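Local coordinates for peptidase M16 inactive domain family protein (Pseudomonas fluorescens, PDB 3GWB) that belongs to the M16 peptidase family, carries that family's inactive domain, and has a hydrolase function that is only presumed, at residues A238-I243 / M413-A418; L252-L257 / F312-Q317. One frame throughout, in Å; residues are numbered along the deposited sequence.

Read from the N terminus, the chain reaches this sheet at strand 239-244, then adds strand 249-257. Interaction 2 closes the shorter loop: after 54 intervening residues, 312-317 returns antiparallel to 252-257. Interaction 1 closes the longer one, of 169 residues, when 413-418 comes back parallel to 238-243, so interaction 2 is nested inside it. The late strand 414-419 inserts between 239-244 and 249-257, which separates two strands that follow each other in sequence. The evidence for one continuous sheet is that the two contacts, with centres about 9 Å apart, are joined by probable backbone hydrogen bonds from Val414 to Ala255 and from Val416 to Met253.

Interaction 1. Residues A238-I243 / M413-A418; sequences ASIGHI and MVIVSA
Two groups of strand 239-243 grip the carbonyl oxygen of Ile415: Gly241 N hydrogen-bonds to Ile415 O at 2.8 Å, and Ile240 CA donates a CH...O contact to the same Ile415 O at 3.2 Å. Ser417 O is held the same way, by Ile243 N at 2.8 Å and by the CA-H of His242. In the opposite direction Ile415 N binds Ser239 O and Ser417 N binds Gly241 O, so each strand gives and accepts in turn, as parallel register requires; the axes run 12° apart.

On the face of Ile240 and His242 one side-chain bond is added. Ser417 OG sits at the edge of the His242 ring, in its plane, 3.0 Å from His242 ND1, and the bond is nearly straight at 172°. His242 CG is anti to the backbone N (chi1 178°), and the ring edge carrying ND1 faces the serine hydroxyl; NE2 is bound by Glu244, and the two bonds together would restrain ring rotation. Beside this pair Ile240 and Ile415 run alongside each other with the same heading, with Ile240 CG1 4.0 Å from Ile415 CB.

The other face carries Ser239, Ile243, Val414, Val416 and Ala418. Here Ile243 CB meets Ala418 CB at 4.1 Å, while Val414 and Val416 pack on helix 147-160. Ile415, on the opposite face, touches helix 323-340. Helices on both faces, and strand 239-244 outermost within this chain, identify the contact as the parallel edge pair of a mixed, helix-flanked beta sheet in an M16 peptidase-type domain.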
# COMPACT_ATOMS: atom_id res chain seq x y z
N ALA A 238 -13.05 -25.66 21.25
CA ALA A 238 -11.94 -24.85 21.73
C ALA A 238 -10.64 -25.65 21.62
O ALA A 238 -10.62 -26.84 21.90
CB ALA A 238 -12.17 -24.43 23.18
N SER A 239 -9.57 -24.99 21.20
CA SER A 239 -8.29 -25.66 21.08
C SER A 239 -7.14 -24.67 21.05
O SER A 239 -7.35 -23.48 20.79
CB SER A 239 -8.25 -26.52 19.81
OG SER A 239 -8.32 -25.73 18.63
N ILE A 240 -5.94 -25.15 21.34
CA ILE A 240 -4.76 -24.31 21.34
C ILE A 240 -3.69 -24.96 20.47
O ILE A 240 -3.40 -26.15 20.61
CB ILE A 240 -4.19 -24.12 22.77
CG1 ILE A 240 -5.20 -23.35 23.62
CG2 ILE A 240 -2.87 -23.36 22.71
CD1 ILE A 240 -4.72 -23.04 25.02
N GLY A 241 -3.13 -24.17 19.57
CA GLY A 241 -2.10 -24.68 18.68
C GLY A 241 -0.89 -23.77 18.68
O GLY A 241 -0.99 -22.57 18.91
N HIS A 242 0.28 -24.36 18.42
CA HIS A 242 1.51 -23.60 18.40
C HIS A 242 2.32 -23.93 17.16
O HIS A 242 2.48 -25.10 16.82
CB HIS A 242 2.36 -23.89 19.64
CG HIS A 242 3.67 -23.17 19.66
ND1 HIS A 242 3.77 -21.81 19.87
CD2 HIS A 242 4.93 -23.62 19.46
CE1 HIS A 242 5.04 -21.45 19.80
NE2 HIS A 242 5.77 -22.53 19.56
N ILE A 243 2.82 -22.90 16.49
CA ILE A 243 3.63 -23.10 15.30
C ILE A 243 5.04 -22.66 15.65
O ILE A 243 5.29 -21.48 15.89
CB ILE A 243 3.14 -22.25 14.12
CG1 ILE A 243 1.67 -22.57 13.83
CG2 ILE A 243 4.00 -22.52 12.90
CD1 ILE A 243 1.06 -21.73 12.73
N MSE A 413 -13.02 -20.04 22.69
CA MSE A 413 -11.85 -19.51 22.00
C MSE A 413 -10.88 -20.55 21.46
O MSE A 413 -10.56 -21.55 22.11
CB MSE A 413 -11.08 -18.54 22.91
CG MSE A 413 -11.65 -17.13 22.93
SE MSE A 413 -11.37 -16.18 21.41
CE MSE A 413 -11.11 -14.54 22.08
N VAL A 414 -10.45 -20.30 20.23
CA VAL A 414 -9.48 -21.14 19.53
C VAL A 414 -8.24 -20.27 19.53
O VAL A 414 -8.26 -19.13 19.06
CB VAL A 414 -9.92 -21.41 18.08
CG1 VAL A 414 -8.85 -22.23 17.37
CG2 VAL A 414 -11.24 -22.14 18.08
N ILE A 415 -7.15 -20.80 20.06
CA ILE A 415 -5.92 -20.03 20.14
C ILE A 415 -4.78 -20.62 19.32
O ILE A 415 -4.55 -21.82 19.32
CB ILE A 415 -5.49 -19.90 21.59
CG1 ILE A 415 -6.66 -19.34 22.41
CG2 ILE A 415 -4.27 -18.99 21.70
CD1 ILE A 415 -6.46 -19.43 23.90
N VAL A 416 -4.07 -19.74 18.62
CA VAL A 416 -2.95 -20.16 17.80
C VAL A 416 -1.81 -19.16 17.95
O VAL A 416 -1.99 -17.96 17.70
CB VAL A 416 -3.34 -20.25 16.31
CG1 VAL A 416 -2.13 -20.66 15.49
CG2 VAL A 416 -4.47 -21.25 16.14
N SER A 417 -0.65 -19.65 18.36
CA SER A 417 0.52 -18.82 18.53
C SER A 417 1.63 -19.31 17.61
O SER A 417 1.71 -20.49 17.30
CB SER A 417 1.00 -18.86 19.98
OG SER A 417 1.29 -20.18 20.37
N ALA A 418 2.47 -18.38 17.17
CA ALA A 418 3.59 -18.72 16.30
C ALA A 418 4.81 -18.01 16.86
O ALA A 418 4.84 -16.78 16.95
CB ALA A 418 3.32 -18.27 14.87

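Interaction 2. Residues L252-L257 / F312-Q317; sequences LMLAQL and FMINLQ
An antiparallel strand pair inside the mixed beta sheet of the M16-type domain makes this contact, its axes running 176° apart. Three hydrogen-bonded pairs define the register: Leu252 with Leu316, Leu254 with Ile314, and Gln256 with Phe312, each joined by two backbone bonds. The shortest of these runs from Ile314 N to Leu254 O at 2.8 Å. Met253 with Asn315 and Ala255 with Met313 are the non-hydrogen-bonded pairs; at these positions CA-H groups turn to carbonyls of the neighbouring hydrogen-bonded pairs, as where Met313 CA approaches Leu254 O at 3.3 Å.

Leu254, Ile314 and Leu316 pack on helix 323-340; on the same face Leu252 and Leu316 cross obliquely. Leu316 CG lies between its backbone N and carbonyl carbon (chi1 72°), and its CD2 branch reaches Leu252 CB at 3.5 Å and Leu252 CD1 at 3.9 Å. An alanine here would remove both methyl branches and would probably open a gap beside Leu252 CB and CD1, weakening the packing against Thr326 and Val299 as well.

At the far end of this face Gln256 NE2 donates a hydrogen bond to Asn409 O, while Gln256 CG comes obliquely near the Phe312 ring. The opposite face holds the selenomethionines Met253 and Met313; Met253 and Ala255 also touch helix 147-160. Met313 CG is anti to the backbone N (chi1 -168°) and lies 4.0 Å from Ala255 CB.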
# COMPACT_ATOMS: atom_id res chain seq x y z
N LEU A 252 0.44 -13.86 18.79
CA LEU A 252 -0.68 -14.46 19.50
C LEU A 252 -2.00 -14.12 18.82
O LEU A 252 -2.28 -12.96 18.54
CB LEU A 252 -0.73 -13.94 20.94
CG LEU A 252 0.45 -14.21 21.88
CD1 LEU A 252 0.27 -13.37 23.14
CD2 LEU A 252 0.52 -15.69 22.22
N MSE A 253 -2.82 -15.14 18.57
CA MSE A 253 -4.11 -14.93 17.94
C MSE A 253 -5.17 -15.77 18.64
O MSE A 253 -4.98 -16.96 18.85
CB MSE A 253 -4.05 -15.31 16.46
CG MSE A 253 -3.01 -14.55 15.66
SE MSE A 253 -3.24 -14.85 13.91
CE MSE A 253 -4.69 -13.90 13.60
N LEU A 254 -6.27 -15.12 19.01
CA LEU A 254 -7.37 -15.80 19.67
C LEU A 254 -8.60 -15.52 18.83
O LEU A 254 -8.73 -14.43 18.28
CB LEU A 254 -7.59 -15.27 21.09
CG LEU A 254 -6.42 -15.34 22.07
CD1 LEU A 254 -5.42 -14.24 21.76
CD2 LEU A 254 -6.95 -15.17 23.49
N ALA A 255 -9.50 -16.49 18.73
CA ALA A 255 -10.68 -16.30 17.92
C ALA A 255 -11.76 -17.35 18.15
O ALA A 255 -11.52 -18.39 18.76
CB ALA A 255 -10.30 -16.28 16.44
N GLN A 256 -12.94 -17.04 17.64
CA GLN A 256 -14.10 -17.90 17.70
C GLN A 256 -15.06 -17.31 16.70
O GLN A 256 -14.82 -16.22 16.19
CB GLN A 256 -14.72 -17.92 19.10
CG GLN A 256 -15.05 -16.57 19.70
CD GLN A 256 -15.64 -16.71 21.10
OE1 GLN A 256 -16.84 -16.97 21.25
NE2 GLN A 256 -14.80 -16.57 22.11
N LEU A 257 -16.14 -18.03 16.40
CA LEU A 257 -17.10 -17.53 15.44
C LEU A 257 -17.80 -16.28 15.95
O LEU A 257 -18.27 -16.24 17.08
CB LEU A 257 -18.14 -18.61 15.12
CG LEU A 257 -17.62 -19.85 14.39
CD1 LEU A 257 -18.78 -20.80 14.10
CD2 LEU A 257 -16.95 -19.42 13.09
N PHE A 312 -14.45 -13.60 15.08
CA PHE A 312 -14.17 -12.57 16.06
C PHE A 312 -12.73 -12.94 16.37
O PHE A 312 -12.44 -14.11 16.66
CB PHE A 312 -15.01 -12.70 17.33
CG PHE A 312 -14.47 -11.87 18.47
CD1 PHE A 312 -14.65 -10.49 18.49
CD2 PHE A 312 -13.72 -12.46 19.49
CE1 PHE A 312 -14.08 -9.71 19.50
CE2 PHE A 312 -13.14 -11.69 20.50
CZ PHE A 312 -13.33 -10.31 20.51
N MSE A 313 -11.84 -11.96 16.31
CA MSE A 313 -10.43 -12.25 16.53
C MSE A 313 -9.68 -11.18 17.30
O MSE A 313 -10.00 -9.99 17.20
CB MSE A 313 -9.78 -12.46 15.16
CG MSE A 313 -8.39 -13.04 15.17
SE MSE A 313 -7.85 -13.35 13.47
CE MSE A 313 -9.24 -14.33 12.86
N ILE A 314 -8.71 -11.61 18.08
CA ILE A 314 -7.85 -10.72 18.87
C ILE A 314 -6.44 -11.10 18.47
O ILE A 314 -6.10 -12.28 18.43
CB ILE A 314 -7.97 -10.97 20.38
CG1 ILE A 314 -9.38 -10.63 20.86
CG2 ILE A 314 -6.91 -10.15 21.12
CD1 ILE A 314 -9.63 -11.03 22.30
N ASN A 315 -5.61 -10.11 18.17
CA ASN A 315 -4.23 -10.41 17.80
C ASN A 315 -3.22 -9.41 18.33
O ASN A 315 -3.52 -8.22 18.49
CB ASN A 315 -4.09 -10.52 16.29
CG ASN A 315 -4.37 -9.21 15.60
OD1 ASN A 315 -5.52 -8.79 15.48
ND2 ASN A 315 -3.31 -8.56 15.14
N LEU A 316 -2.02 -9.89 18.60
CA LEU A 316 -0.94 -9.05 19.11
C LEU A 316 0.38 -9.79 18.97
O LEU A 316 0.41 -10.99 18.65
CB LEU A 316 -1.18 -8.69 20.58
CG LEU A 316 -0.99 -9.81 21.62
CD1 LEU A 316 -0.87 -9.21 23.01
CD2 LEU A 316 -2.15 -10.78 21.55
N GLN A 317 1.46 -9.08 19.24
CA GLN A 317 2.81 -9.62 19.17
C GLN A 317 3.53 -9.16 20.44
O GLN A 317 3.36 -8.03 20.87
CB GLN A 317 3.52 -9.09 17.92
CG GLN A 317 4.94 -9.58 17.73
CD GLN A 317 5.51 -9.20 16.37
OE1 GLN A 317 5.01 -9.64 15.33
NE2 GLN A 317 6.56 -8.38 16.37